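Local atomic coordinates of Low molecular weight phosphotyrosine protein phosphatase 1 (PDB entry 7CUY), a protein that removes phosphate from phosphotyrosine in proteins and probably also from small aryl phosphates and from acyl phosphates. Residues T58-L64 with F134-Y138; G86-D90 with N119-E123; L110-L115 with V143-F148. Residues are numbered along the deposited sequence.

Contact 1. Residues T58-L64 with F134-Y138; sequences TLQKHGL and FETAY
The imidazole of His62 is held in two ways at once: it stacks face to face on the ring of Tyr138 (centroids 4.0 Å apart, planes at 19°) and, near its own plane, donates a hydrogen bond from NE2 to OE1 of Glu135 (2.9 Å, 169° at the hydrogen). Glu135 reaches this point with a t chi1 and p chi2, although its CA-to-CB bond points sideways; His62 is m with chi2 near -90°. Thr58 to Gln60 and Phe134 to Tyr138 are helical, and the CA atoms come closest at Thr58 and Glu135, 6.2 Å apart. His62 directly precedes Gly63 (phi/psi 73/28°), the C-prime residue of the Schellman motif that ends helix 53-61, in which Leu64 N bonds to Leu59 O (2.9 Å) and Gly63 N to Gln60 O (2.7 Å). After this turn Leu64 (m, t) points its CA-to-CB bond toward 134-138, and its CD1 lies 4.0 Å from Tyr138 CE1, at the ring edge, while Leu59 CD2 lies 4.0 Å from Tyr138 CD1. Thr58 OG1 approaches Phe134 CB to 3.4 Å but is hydrogen-bonded to Arg54 O within its own helix; its CG2 packs 4.0 Å from Tyr138 CB. Phe134 (m), whose end leads away from 58-64, packs its side chain against Arg54, Ala55 and Pro125, about 7 Å from the side chains of Arg15 and Asp124, the probable active-site arginine and proton donor.

Contact 2. Residues G86-D90 with N119-E123; sequences GMDED and NRIIE
This contact joins a strand-to-helix connection to a loop at the C-terminal ends of the strands of the parallel sheet, where catalytic residues of this family gather: residues 86-90 lead from strand 83-86 into helix 89-98. The other segment, 119-123, has no regular secondary structure and ends just before Asp124, the probable proton donor. The CA pairs Met87-Ile122 (5.3 Å) and Asp88-Ile121 (5.2 Å) set the register. One direct hydrogen bond joins the backbones, from Ile122 N to Met87 O (3.2 Å, 159°). Water 1 donates to both Met87 O (2.6 Å) and Arg120 O (2.7 Å), so the Met87 carbonyl receives two donors. Ile121 (phi/psi -81/125°) and Ile122 (-94/105°) are extended. Met87 (m, m) packs its CB 4.2 Å from Ile122 CB, and the end of its side chain leads away from 119-123; the Met87 side chain comes within about 4 Å of that of Cys9, the probable nucleophile. Asp88 (-144/178°, chi1 p) is the N-cap of helix 89-98, OD1 accepting from Asn91 N; its CB lies 3.8 Å from Ile121 CG2. Farther out, Glu89 (p, m) brings OE2 to 3.4 Å from Ile121 CD1. Water 2 donates to Asp88 OD2 (2.9 Å) and to Glu123 OE1 (3.1 Å). Asp88 OD2 also forms a salt bridge with Arg15 NH1, which in turn hydrogen-bonds Ile122 O. One guanidinium nitrogen of the probable active-site arginine is thus held by both segments, a chemistry consistent with fixing that side chain relative to both, next to the probable proton donor.

Contact 3. Residues L110-L115 with V143-F148; sequences LGDFGL and VACAAF
Phe148, t with chi2 -104°, directs its ring edge at the face of Phe113 (m, chi2 -89°) in a T-shaped pair: centroids 5.3 Å apart, planes at 80°, Phe113 CZ 4.0 Å from Phe148 CD2. Phe113 CB also sits 4.2 Å from Ala147 CB. Leu110 (t, p) places CG 3.7 Å from Ala144 CB and CD2 4.3 Å from Cys145 SG. Leu115 (m, t) sets CD2 3.6 Å from CG1 of Val143, itself in the t rotamer, and CD1 4.3 Å from Ala144 CB. The backbone turns tightly to present these groups. Residues 110-112 form a 3-10 segment, with Phe113 N bonded to Leu110 O (3.2 Å); Gly114 (phi/psi 76/-48°) then makes a classic gamma turn, Leu115 N bonding to Phe113 O (2.9 Å). That oxygen also takes a CA-H...O contact from Ala144 CA (3.2 Å). Gly114 and Ala144 have the closest CA atoms, 4.7 Å apart, and a CB on Gly114 would lie 2.8 Å from Val143 O, a clash. The chain leaving edge strand 106-109 thereby packs on a face of helix 132-153 where Ala144 and Ala147 let the backbone come close, flanked by Val143 and Phe148. Beyond it, Phe148 meets Phe85 and Tyr83 edge to face, Leu110 rests on Phe85 of strand 83-86 and Ala19, and Cys145, pointing away from the loop, packs on Val22, Met23 and Thr26 of helix 15-29.

Contact 3 is the buried one, made of apolar side chains and close backbone, whereas contacts 1 and 2 are partly buried and mix packing with polar bonds. Contacts 1 and 3 share helix 132-153: contact 1 takes its early turns against another helix end, through a ring stack and a carboxylate, and contact 3 takes later turns against a loop. Contact 2, beside the active site, joins its segments by a backbone hydrogen bond, two bridging waters and some packing; its salt bridges go to residues outside it. It touches both others: Ile122 CG2 packs 3.8 Å from Ala137 CB, and Arg120 NH1 forms a 2.6 Å salt bridge with Asp112 OD1. Contacts 1 and 3 do not touch.

Contact 1. Residues T58-L64 with F134-Y138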
loop_
_atom_site.group_PDB
_atom_site.type_symbol
_atom_site.label_atom_id
_atom_site.label_comp_id
_atom_site.label_asym_id
_atom_site.label_seq_id
_atom_site.Cartn_x
_atom_site.Cartn_y
_atom_site.Cartn_z
ATOM N N THR A 58 6.448 0.329 -14.023
ATOM C CA THR A 58 6.440 -1.036 -13.502
ATOM C C THR A 58 5.051 -1.652 -13.596
ATOM O O THR A 58 4.908 -2.823 -13.967
ATOM C CB THR A 58 6.924 -1.064 -12.051
ATOM O OG1 THR A 58 8.299 -0.682 -11.999
ATOM C CG2 THR A 58 6.769 -2.451 -11.482
ATOM N N LEU A 59 4.013 -0.888 -13.246
ATOM C CA LEU A 59 2.659 -1.430 -13.327
ATOM C C LEU A 59 2.276 -1.733 -14.780
ATOM O O LEU A 59 1.750 -2.813 -15.072
ATOM C CB LEU A 59 1.665 -0.462 -12.675
ATOM C CG LEU A 59 1.816 -0.367 -11.152
ATOM C CD1 LEU A 59 1.029 0.821 -10.537
ATOM C CD2 LEU A 59 1.427 -1.700 -10.491
ATOM N N GLN A 60 2.563 -0.794 -15.699
ATOM C CA GLN A 60 2.382 -1.018 -17.136
ATOM C C GLN A 60 3.023 -2.319 -17.598
ATOM O O GLN A 60 2.401 -3.108 -18.314
ATOM C CB GLN A 60 2.979 0.140 -17.927
ATOM C CG GLN A 60 2.253 1.450 -17.808
ATOM C CD GLN A 60 2.528 2.344 -18.997
ATOM O OE1 GLN A 60 3.686 2.589 -19.341
ATOM N NE2 GLN A 60 1.464 2.835 -19.638
ATOM N N LYS A 61 4.281 -2.548 -17.209
ATOM C CA LYS A 61 4.958 -3.798 -17.535
ATOM C C LYS A 61 4.085 -5.001 -17.217
ATOM O O LYS A 61 4.155 -6.026 -17.907
ATOM C CB LYS A 61 6.278 -3.881 -16.768
ATOM C CG LYS A 61 7.032 -5.191 -16.897
ATOM C CD LYS A 61 8.036 -5.357 -15.744
ATOM C CE LYS A 61 9.101 -6.427 -16.033
ATOM N NZ LYS A 61 10.071 -6.019 -17.096
ATOM N N HIS A 62 3.241 -4.887 -16.193
ATOM C CA HIS A 62 2.374 -5.977 -15.777
ATOM C C HIS A 62 0.926 -5.722 -16.144
ATOM O O HIS A 62 0.026 -6.339 -15.567
ATOM C CB HIS A 62 2.521 -6.220 -14.276
ATOM C CG HIS A 62 3.902 -6.622 -13.876
ATOM N ND1 HIS A 62 4.310 -7.938 -13.839
ATOM C CD2 HIS A 62 4.971 -5.887 -13.493
ATOM C CE1 HIS A 62 5.573 -7.997 -13.456
ATOM N NE2 HIS A 62 5.999 -6.765 -13.244
ATOM N N GLY A 63 0.687 -4.822 -17.095
ATOM C CA GLY A 63 -0.650 -4.610 -17.607
ATOM C C GLY A 63 -1.579 -3.886 -16.664
ATOM O O GLY A 63 -2.796 -4.089 -16.733
ATOM N N LEU A 64 -1.044 -3.039 -15.789
ATOM C CA LEU A 64 -1.845 -2.299 -14.832
ATOM C C LEU A 64 -1.658 -0.811 -15.062
ATOM O O LEU A 64 -0.668 -0.379 -15.646
ATOM C CB LEU A 64 -1.459 -2.665 -13.399
ATOM C CG LEU A 64 -1.892 -4.080 -13.082
ATOM C CD1 LEU A 64 -1.142 -4.594 -11.865
ATOM C CD2 LEU A 64 -3.417 -4.137 -12.891
ATOM N N PHE A 134 11.391 -1.065 -7.696
ATOM C CA PHE A 134 9.948 -0.994 -7.868
ATOM C C PHE A 134 9.395 -2.356 -8.251
ATOM O O PHE A 134 8.324 -2.766 -7.781
ATOM C CB PHE A 134 9.605 0.050 -8.932
ATOM C CG PHE A 134 9.929 1.472 -8.524
ATOM C CD1 PHE A 134 11.245 1.907 -8.448
ATOM C CD2 PHE A 134 8.913 2.382 -8.255
ATOM C CE1 PHE A 134 11.546 3.220 -8.079
ATOM C CE2 PHE A 134 9.199 3.696 -7.885
ATOM C CZ PHE A 134 10.510 4.118 -7.809
ATOM N N GLU A 135 10.122 -3.069 -9.110
ATOM C CA GLU A 135 9.715 -4.411 -9.494
ATOM C C GLU A 135 9.690 -5.338 -8.287
ATOM O O GLU A 135 8.778 -6.165 -8.158
ATOM C CB GLU A 135 10.647 -4.934 -10.588
ATOM C CG GLU A 135 10.601 -6.441 -10.818
ATOM C CD GLU A 135 9.314 -6.903 -11.499
ATOM O OE1 GLU A 135 8.564 -6.034 -12.025
ATOM O OE2 GLU A 135 9.063 -8.134 -11.505
ATOM N N THR A 136 10.656 -5.212 -7.364
ATOM C CA THR A 136 10.628 -6.151 -6.243
ATOM C C THR A 136 9.501 -5.800 -5.276
ATOM O O THR A 136 8.827 -6.698 -4.756
ATOM C CB THR A 136 11.990 -6.244 -5.525
ATOM O OG1 THR A 136 11.985 -5.505 -4.297
ATOM C CG2 THR A 136 13.094 -5.749 -6.393
ATOM N N ALA A 137 9.251 -4.504 -5.062
ATOM C CA ALA A 137 8.062 -4.088 -4.325
ATOM C C ALA A 137 6.791 -4.653 -4.961
ATOM O O ALA A 137 5.885 -5.129 -4.263
ATOM C CB ALA A 137 7.997 -2.561 -4.266
ATOM N N TYR A 138 6.693 -4.582 -6.288
ATOM C CA TYR A 138 5.535 -5.149 -6.967
ATOM C C TYR A 138 5.408 -6.645 -6.672
ATOM O O TYR A 138 4.338 -7.124 -6.276
ATOM C CB TYR A 138 5.624 -4.881 -8.475
ATOM C CG TYR A 138 4.551 -5.607 -9.255
ATOM C CD1 TYR A 138 3.327 -5.014 -9.482
ATOM C CD2 TYR A 138 4.761 -6.899 -9.743
ATOM C CE1 TYR A 138 2.331 -5.667 -10.170
ATOM C CE2 TYR A 138 3.767 -7.566 -10.433
ATOM C CZ TYR A 138 2.553 -6.944 -10.645
ATOM O OH TYR A 138 1.545 -7.592 -11.335
#

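Contact 2. Residues G86-D90 with N119-E123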
loop_
_atom_site.group_PDB
_atom_site.type_symbol
_atom_site.label_atom_id
_atom_site.label_comp_id
_atom_site.label_asym_id
_atom_site.label_seq_id
_atom_site.Cartn_x
_atom_site.Cartn_y
_atom_site.Cartn_z
ATOM N N GLY A 86 1.255 -0.173 6.569
ATOM C CA GLY A 86 2.546 0.416 6.284
ATOM C C GLY A 86 3.392 -0.523 5.446
ATOM O O GLY A 86 3.104 -1.706 5.322
ATOM N N MET A 87 4.456 0.018 4.867
ATOM C CA MET A 87 5.359 -0.793 4.063
ATOM C C MET A 87 6.592 -1.274 4.823
ATOM O O MET A 87 7.116 -2.350 4.506
ATOM C CB MET A 87 5.804 -0.012 2.823
ATOM C CG MET A 87 4.644 0.497 1.970
ATOM S SD MET A 87 3.689 -0.834 1.208
ATOM C CE MET A 87 2.068 -0.515 1.847
ATOM N N ASP A 88 7.078 -0.501 5.798
ATOM C CA ASP A 88 8.297 -0.838 6.528
ATOM C C ASP A 88 8.134 -0.408 7.985
ATOM O O ASP A 88 7.113 0.159 8.375
ATOM C CB ASP A 88 9.531 -0.204 5.858
ATOM C CG ASP A 88 9.488 1.297 5.845
ATOM O OD1 ASP A 88 8.692 1.874 6.608
ATOM O OD2 ASP A 88 10.248 1.917 5.059
ATOM N N GLU A 89 9.156 -0.678 8.798
ATOM C CA GLU A 89 9.028 -0.433 10.230
ATOM C C GLU A 89 8.912 1.056 10.561
ATOM O O GLU A 89 8.231 1.413 11.532
ATOM C CB GLU A 89 10.211 -1.056 10.986
ATOM C CG GLU A 89 11.588 -0.706 10.417
ATOM C CD GLU A 89 12.029 -1.614 9.260
ATOM O OE1 GLU A 89 11.731 -1.283 8.086
ATOM O OE2 GLU A 89 12.687 -2.656 9.536
ATOM N N ASP A 90 9.575 1.928 9.790
ATOM C CA ASP A 90 9.410 3.375 9.962
ATOM C C ASP A 90 7.960 3.800 9.724
ATOM O O ASP A 90 7.407 4.605 10.482
ATOM C CB ASP A 90 10.337 4.132 9.001
ATOM C CG ASP A 90 11.805 4.138 9.443
ATOM O OD1 ASP A 90 12.108 3.799 10.610
ATOM O OD2 ASP A 90 12.663 4.502 8.601
ATOM N N ASN A 119 11.858 -11.386 3.747
ATOM C CA ASN A 119 11.401 -10.592 2.612
ATOM C C ASN A 119 10.227 -9.700 2.978
ATOM O O ASN A 119 9.520 -9.207 2.086
ATOM C CB ASN A 119 11.013 -11.484 1.430
ATOM C CG ASN A 119 12.198 -12.229 0.832
ATOM O OD1 ASN A 119 12.025 -13.048 -0.077
ATOM N ND2 ASN A 119 13.400 -11.991 1.369
ATOM N N ARG A 120 10.001 -9.476 4.268
ATOM C CA ARG A 120 8.754 -8.842 4.672
ATOM C C ARG A 120 8.804 -7.323 4.601
ATOM O O ARG A 120 7.747 -6.695 4.518
ATOM C CB ARG A 120 8.368 -9.280 6.074
ATOM C CG ARG A 120 9.146 -8.623 7.181
ATOM C CD ARG A 120 8.793 -9.325 8.446
ATOM N NE ARG A 120 9.450 -8.776 9.619
ATOM C CZ ARG A 120 8.791 -8.318 10.676
ATOM N NH1 ARG A 120 7.462 -8.343 10.682
ATOM N NH2 ARG A 120 9.458 -7.849 11.727
ATOM N N ILE A 121 9.993 -6.728 4.620
ATOM C CA ILE A 121 10.124 -5.280 4.497
ATOM C C ILE A 121 10.027 -4.908 3.023
ATOM O O ILE A 121 10.750 -5.452 2.178
ATOM C CB ILE A 121 11.444 -4.788 5.111
ATOM C CG1 ILE A 121 11.541 -5.213 6.577
ATOM C CG2 ILE A 121 11.585 -3.271 4.978
ATOM C CD1 ILE A 121 10.641 -4.456 7.516
ATOM N N ILE A 122 9.104 -4.013 2.697
ATOM C CA ILE A 122 9.044 -3.464 1.349
ATOM C C ILE A 122 9.845 -2.170 1.370
ATOM O O ILE A 122 9.400 -1.144 1.898
ATOM C CB ILE A 122 7.607 -3.269 0.862
ATOM C CG1 ILE A 122 6.940 -4.655 0.703
ATOM C CG2 ILE A 122 7.631 -2.523 -0.444
ATOM C CD1 ILE A 122 5.405 -4.672 0.846
ATOM N N GLU A 123 11.043 -2.229 0.792
ATOM C CA GLU A 123 12.022 -1.156 0.907
ATOM C C GLU A 123 11.704 -0.005 -0.033
ATOM O O GLU A 123 11.262 -0.207 -1.165
ATOM C CB GLU A 123 13.425 -1.673 0.588
ATOM C CG GLU A 123 13.846 -2.893 1.375
ATOM C CD GLU A 123 14.478 -2.504 2.686
ATOM O OE1 GLU A 123 14.395 -1.299 3.027
ATOM O OE2 GLU A 123 15.050 -3.394 3.370
HETATM O O HOH W 1 5.907 -4.663 4.609
HETATM O O HOH W 2 12.444 1.111 3.407
#

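Contact 3. Residues L110-L115 with V143-F148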
loop_
_atom_site.group_PDB
_atom_site.type_symbol
_atom_site.label_atom_id
_atom_site.label_comp_id
_atom_site.label_asym_id
_atom_site.label_seq_id
_atom_site.Cartn_x
_atom_site.Cartn_y
_atom_site.Cartn_z
ATOM N N LEU A 110 2.202 -4.568 5.555
ATOM C CA LEU A 110 1.717 -5.399 4.448
ATOM C C LEU A 110 2.521 -6.696 4.327
ATOM O O LEU A 110 1.951 -7.771 4.099
ATOM C CB LEU A 110 1.752 -4.606 3.137
ATOM C CG LEU A 110 1.251 -5.376 1.900
ATOM C CD1 LEU A 110 -0.110 -5.959 2.147
ATOM C CD2 LEU A 110 1.212 -4.489 0.666
ATOM N N GLY A 111 3.839 -6.627 4.518
ATOM C CA GLY A 111 4.662 -7.802 4.315
ATOM C C GLY A 111 4.540 -8.862 5.399
ATOM O O GLY A 111 5.131 -9.933 5.249
ATOM N N ASP A 112 3.810 -8.595 6.481
ATOM C CA ASP A 112 3.549 -9.673 7.434
ATOM C C ASP A 112 2.593 -10.725 6.864
ATOM O O ASP A 112 2.325 -11.737 7.526
ATOM C CB ASP A 112 2.996 -9.109 8.751
ATOM C CG ASP A 112 4.096 -8.526 9.658
ATOM O OD1 ASP A 112 5.288 -8.807 9.422
ATOM O OD2 ASP A 112 3.763 -7.789 10.617
ATOM N N PHE A 113 2.080 -10.521 5.652
ATOM C CA PHE A 113 1.213 -11.489 5.000
ATOM C C PHE A 113 1.948 -12.078 3.809
ATOM O O PHE A 113 2.585 -11.345 3.045
ATOM C CB PHE A 113 -0.117 -10.840 4.601
ATOM C CG PHE A 113 -0.922 -10.400 5.786
ATOM C CD1 PHE A 113 -1.815 -11.270 6.390
ATOM C CD2 PHE A 113 -0.712 -9.151 6.357
ATOM C CE1 PHE A 113 -2.532 -10.884 7.514
ATOM C CE2 PHE A 113 -1.417 -8.753 7.481
ATOM C CZ PHE A 113 -2.328 -9.611 8.065
ATOM N N GLY A 114 1.917 -13.403 3.697
ATOM C CA GLY A 114 2.485 -14.105 2.544
ATOM C C GLY A 114 3.987 -14.262 2.431
ATOM O O GLY A 114 4.479 -15.360 2.163
ATOM N N LEU A 115 4.738 -13.184 2.624
ATOM C CA LEU A 115 6.172 -13.256 2.403
ATOM C C LEU A 115 6.857 -14.028 3.524
ATOM O O LEU A 115 6.334 -14.168 4.630
ATOM C CB LEU A 115 6.754 -11.854 2.291
ATOM C CG LEU A 115 5.906 -11.053 1.302
ATOM C CD1 LEU A 115 6.141 -9.562 1.447
ATOM C CD2 LEU A 115 6.220 -11.540 -0.112
ATOM N N VAL A 143 2.298 -11.011 -3.664
ATOM C CA VAL A 143 2.207 -12.117 -2.720
ATOM C C VAL A 143 1.482 -11.688 -1.448
ATOM O O VAL A 143 0.592 -12.392 -0.959
ATOM C CB VAL A 143 3.609 -12.673 -2.416
ATOM C CG1 VAL A 143 3.550 -13.707 -1.279
ATOM C CG2 VAL A 143 4.240 -13.283 -3.698
ATOM N N ALA A 144 1.859 -10.539 -0.884
ATOM C CA ALA A 144 1.257 -10.087 0.368
ATOM C C ALA A 144 -0.238 -9.824 0.210
ATOM O O ALA A 144 -1.045 -10.219 1.058
ATOM C CB ALA A 144 1.969 -8.820 0.864
ATOM N N CYS A 145 -0.625 -9.132 -0.862
ATOM C CA CYS A 145 -2.025 -8.759 -1.024
ATOM C C CYS A 145 -2.914 -9.987 -1.144
ATOM O O CYS A 145 -3.971 -10.061 -0.507
ATOM C CB CYS A 145 -2.200 -7.864 -2.255
ATOM S SG CYS A 145 -1.632 -6.139 -2.043
ATOM N N ALA A 146 -2.514 -10.951 -1.975
ATOM C CA ALA A 146 -3.260 -12.200 -2.080
ATOM C C ALA A 146 -3.457 -12.846 -0.714
ATOM O O ALA A 146 -4.583 -13.188 -0.327
ATOM C CB ALA A 146 -2.522 -13.147 -3.025
ATOM N N ALA A 147 -2.361 -13.011 0.039
ATOM C CA ALA A 147 -2.432 -13.711 1.318
ATOM C C ALA A 147 -3.344 -12.980 2.298
ATOM O O ALA A 147 -4.193 -13.603 2.948
ATOM C CB ALA A 147 -1.031 -13.884 1.906
ATOM N N PHE A 148 -3.195 -11.653 2.409
ATOM C CA PHE A 148 -4.115 -10.871 3.235
ATOM C C PHE A 148 -5.562 -11.057 2.791
ATOM O O PHE A 148 -6.458 -11.285 3.615
ATOM C CB PHE A 148 -3.768 -9.385 3.178
ATOM C CG PHE A 148 -4.796 -8.508 3.846
ATOM C CD1 PHE A 148 -5.687 -7.767 3.100
ATOM C CD2 PHE A 148 -4.874 -8.449 5.227
ATOM C CE1 PHE A 148 -6.648 -6.961 3.711
ATOM C CE2 PHE A 148 -5.820 -7.654 5.849
ATOM C CZ PHE A 148 -6.715 -6.906 5.082
#